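Local coordinates for allantoin racemase (Pseudomonas fluorescens, PDB 5LG5), which racemizes allantoin, interconverting its two enantiomers by proton transfer, and probably acts on other 5-substituted hydantoins as members of the HyuE racemase family do, at residues Gly75-Gly83 / Val120-Lys128. Sequence-based numbering, arbitrary orientation.
Sequences GYGEHGREG and VPLIEDRLK
Arg126, on helix 120-129, reaches across to Glu82 and ties together the two alpha/beta halves of the Asp/Glu/hydantoin racemase fold, one parallel sheet in each. The loop leaving strand 70-74 runs past this helix into helix 81-87. Arg126 grips the carboxylate end-on: NH2 bonds Glu82 OE1 at 3.0 Å, coming from above the carboxylate plane, while NH1 bonds OE2 at 3.1 Å on its syn side. Bends at chi2 (-55°) and chi3 (-69°) swing the guanidinium off the helix, with His79 CA over one face. Glu82 OE1 takes a second hydrogen bond across the subunit interface, with Tyr51 OH of a second subunit. With an alanine at Arg126, the buried Glu82 carboxylate would probably lose both N-H donors and its cationic mate across this contact. Arg81 NH2 comes within 3.6 Å of Arg126 NH2, but Arg81 has its own partners, NE in a salt bridge with Glu97 and NH1 bonded to Gln85. Closer to the strand, Gly77 comes flush against the helix, its CA 3.8 Å from Ile123 CG1, and Ile123 CG2 abuts the edge of the Tyr76 ring. On the guanidinium face opposite His79 CA, toward the rim, a water accepts from Arg81 NH2 at 3.0 Å and donates to the backbone O of Arg126 at 2.7 Å.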
loop_
_atom_site.group_PDB
_atom_site.type_symbol
_atom_site.label_atom_id
_atom_site.label_comp_id
_atom_site.label_asym_id
_atom_site.label_seq_id
_atom_site.Cartn_x
_atom_site.Cartn_y
_atom_site.Cartn_z
ATOM N N GLY E 75 -11.529 -22.901 -10.774
ATOM C CA GLY E 75 -12.602 -21.971 -10.491
ATOM C C GLY E 75 -11.961 -20.616 -10.333
ATOM O O GLY E 75 -10.832 -20.514 -9.840
ATOM N N TYR E 76 -12.676 -19.573 -10.737
ATOM C CA TYR E 76 -12.119 -18.236 -10.634
ATOM C C TYR E 76 -12.574 -17.454 -9.408
ATOM O O TYR E 76 -13.755 -17.130 -9.267
ATOM C CB TYR E 76 -12.347 -17.446 -11.927
ATOM C CG TYR E 76 -11.189 -16.544 -12.237
ATOM C CD1 TYR E 76 -10.188 -16.950 -13.115
ATOM C CD2 TYR E 76 -11.047 -15.315 -11.592
ATOM C CE1 TYR E 76 -9.099 -16.133 -13.384
ATOM C CE2 TYR E 76 -9.971 -14.491 -11.852
ATOM C CZ TYR E 76 -8.995 -14.904 -12.748
ATOM O OH TYR E 76 -7.915 -14.075 -12.997
ATOM N N GLY E 77 -11.632 -17.203 -8.498
ATOM C CA GLY E 77 -11.900 -16.361 -7.345
ATOM C C GLY E 77 -12.508 -17.101 -6.166
ATOM O O GLY E 77 -13.095 -16.478 -5.279
ATOM N N GLU E 78 -12.416 -18.429 -6.173
ATOM C CA GLU E 78 -12.885 -19.227 -5.035
ATOM C C GLU E 78 -11.825 -19.531 -3.999
ATOM O O GLU E 78 -10.627 -19.485 -4.265
ATOM C CB GLU E 78 -13.550 -20.541 -5.471
ATOM C CG GLU E 78 -14.898 -20.356 -6.089
ATOM C CD GLU E 78 -14.834 -19.755 -7.468
ATOM O OE1 GLU E 78 -13.876 -20.090 -8.201
ATOM O OE2 GLU E 78 -15.735 -18.945 -7.810
ATOM N N HIS E 79 -12.304 -19.876 -2.814
ATOM C CA HIS E 79 -11.443 -20.259 -1.724
ATOM C C HIS E 79 -11.008 -21.698 -1.900
ATOM O O HIS E 79 -11.558 -22.435 -2.729
ATOM C CB HIS E 79 -12.195 -20.133 -0.408
ATOM C CG HIS E 79 -12.457 -18.720 0.013
ATOM N ND1 HIS E 79 -11.458 -17.861 0.388
ATOM C CD2 HIS E 79 -13.625 -18.036 0.158
ATOM C CE1 HIS E 79 -11.985 -16.691 0.733
ATOM N NE2 HIS E 79 -13.293 -16.780 0.599
ATOM N N GLY E 80 -10.012 -22.092 -1.108
ATOM C CA GLY E 80 -9.670 -23.488 -0.944
ATOM C C GLY E 80 -8.256 -23.898 -1.295
ATOM O O GLY E 80 -7.752 -24.876 -0.742
ATOM N N ARG E 81 -7.608 -23.145 -2.183
ATOM C CA ARG E 81 -6.263 -23.488 -2.637
ATOM C C ARG E 81 -5.310 -23.785 -1.477
ATOM O O ARG E 81 -4.593 -24.786 -1.497
ATOM C CB ARG E 81 -5.664 -22.374 -3.510
ATOM C CG ARG E 81 -4.132 -22.459 -3.594
ATOM C CD ARG E 81 -3.508 -21.354 -4.393
ATOM N NE ARG E 81 -3.781 -20.026 -3.839
ATOM C CZ ARG E 81 -3.207 -19.506 -2.757
ATOM N NH1 ARG E 81 -2.315 -20.191 -2.055
ATOM N NH2 ARG E 81 -3.525 -18.277 -2.375
ATOM N N GLU E 82 -5.323 -22.920 -0.466
ATOM C CA GLU E 82 -4.403 -23.047 0.659
ATOM C C GLU E 82 -4.612 -24.352 1.409
ATOM O O GLU E 82 -3.656 -24.943 1.898
ATOM C CB GLU E 82 -4.559 -21.881 1.640
ATOM C CG GLU E 82 -4.384 -20.487 1.057
ATOM C CD GLU E 82 -5.713 -19.829 0.710
ATOM O OE1 GLU E 82 -6.667 -20.542 0.314
ATOM O OE2 GLU E 82 -5.818 -18.598 0.899
ATOM N N GLY E 83 -5.863 -24.798 1.479
ATOM C CA GLY E 83 -6.196 -26.062 2.121
ATOM C C GLY E 83 -5.594 -27.232 1.373
ATOM O O GLY E 83 -4.988 -28.128 1.977
ATOM N N VAL E 120 -17.177 -10.171 -8.215
ATOM C CA VAL E 120 -16.050 -9.257 -8.434
ATOM C C VAL E 120 -15.212 -9.002 -7.169
ATOM O O VAL E 120 -13.979 -9.126 -7.205
ATOM C CB VAL E 120 -16.521 -7.922 -9.069
ATOM C CG1 VAL E 120 -15.464 -6.818 -8.891
ATOM C CG2 VAL E 120 -16.849 -8.132 -10.536
ATOM N N PRO E 121 -15.870 -8.651 -6.044
ATOM C CA PRO E 121 -15.035 -8.433 -4.855
ATOM C C PRO E 121 -14.336 -9.706 -4.365
ATOM O O PRO E 121 -13.254 -9.616 -3.782
ATOM C CB PRO E 121 -16.025 -7.880 -3.812
ATOM C CG PRO E 121 -17.384 -8.250 -4.313
ATOM C CD PRO E 121 -17.271 -8.243 -5.816
ATOM N N LEU E 122 -14.927 -10.868 -4.620
ATOM C CA LEU E 122 -14.301 -12.135 -4.257
ATOM C C LEU E 122 -12.990 -12.304 -5.046
ATOM O O LEU E 122 -11.954 -12.698 -4.500
ATOM C CB LEU E 122 -15.242 -13.310 -4.549
ATOM C CG LEU E 122 -16.565 -13.529 -3.780
ATOM C CD1 LEU E 122 -16.747 -14.956 -3.281
ATOM C CD2 LEU E 122 -16.802 -12.516 -2.688
ATOM N N ILE E 123 -13.048 -12.035 -6.347
ATOM C CA ILE E 123 -11.851 -12.121 -7.192
ATOM C C ILE E 123 -10.808 -11.083 -6.787
ATOM O O ILE E 123 -9.620 -11.394 -6.681
ATOM C CB ILE E 123 -12.227 -11.984 -8.675
ATOM C CG1 ILE E 123 -13.136 -13.159 -9.055
ATOM C CG2 ILE E 123 -10.978 -11.913 -9.572
ATOM C CD1 ILE E 123 -13.874 -12.970 -10.365
ATOM N N GLU E 124 -11.257 -9.858 -6.552
ATOM C CA GLU E 124 -10.377 -8.799 -6.068
ATOM C C GLU E 124 -9.663 -9.257 -4.789
ATOM O O GLU E 124 -8.451 -9.095 -4.658
ATOM C CB GLU E 124 -11.167 -7.514 -5.821
ATOM C CG GLU E 124 -11.663 -6.833 -7.096
ATOM C CD GLU E 124 -12.620 -5.702 -6.814
ATOM O OE1 GLU E 124 -13.148 -5.656 -5.675
ATOM O OE2 GLU E 124 -12.855 -4.872 -7.729
ATOM N N ASP E 125 -10.410 -9.846 -3.858
ATOM C CA ASP E 125 -9.804 -10.304 -2.609
ATOM C C ASP E 125 -8.767 -11.430 -2.827
ATOM O O ASP E 125 -7.676 -11.389 -2.257
ATOM C CB ASP E 125 -10.879 -10.730 -1.593
ATOM C CG ASP E 125 -11.606 -9.543 -0.943
ATOM O OD1 ASP E 125 -12.644 -9.785 -0.282
ATOM O OD2 ASP E 125 -11.172 -8.379 -1.091
ATOM N N ARG E 126 -9.085 -12.410 -3.672
ATOM C CA ARG E 126 -8.146 -13.508 -3.943
ATOM C C ARG E 126 -6.844 -13.039 -4.622
ATOM O O ARG E 126 -5.762 -13.555 -4.334
ATOM C CB ARG E 126 -8.806 -14.631 -4.772
ATOM C CG ARG E 126 -9.936 -15.399 -4.048
ATOM C CD ARG E 126 -9.500 -15.985 -2.701
ATOM N NE ARG E 126 -8.532 -17.078 -2.847
ATOM C CZ ARG E 126 -7.970 -17.725 -1.823
ATOM N NH1 ARG E 126 -8.261 -17.377 -0.581
ATOM N NH2 ARG E 126 -7.109 -18.715 -2.040
ATOM N N LEU E 127 -6.967 -12.099 -5.553
ATOM C CA LEU E 127 -5.812 -11.552 -6.272
ATOM C C LEU E 127 -4.917 -10.736 -5.337
ATOM O O LEU E 127 -3.682 -10.766 -5.449
ATOM C CB LEU E 127 -6.275 -10.714 -7.476
ATOM C CG LEU E 127 -6.895 -11.498 -8.644
ATOM C CD1 LEU E 127 -7.465 -10.574 -9.726
ATOM C CD2 LEU E 127 -5.851 -12.425 -9.253
ATOM N N LYS E 128 -5.545 -9.995 -4.423
ATOM C CA LYS E 128 -4.808 -9.235 -3.412
ATOM C C LYS E 128 -4.032 -10.149 -2.484
ATOM O O LYS E 128 -2.841 -9.935 -2.235
ATOM C CB LYS E 128 -5.762 -8.343 -2.612
ATOM C CG LYS E 128 -6.217 -7.117 -3.390
ATOM C CD LYS E 128 -7.272 -6.329 -2.622
ATOM C CE LYS E 128 -7.756 -5.144 -3.443
ATOM N NZ LYS E 128 -8.843 -4.404 -2.729
HETATM O O HOH W 1 -5.332 -16.002 -3.290
#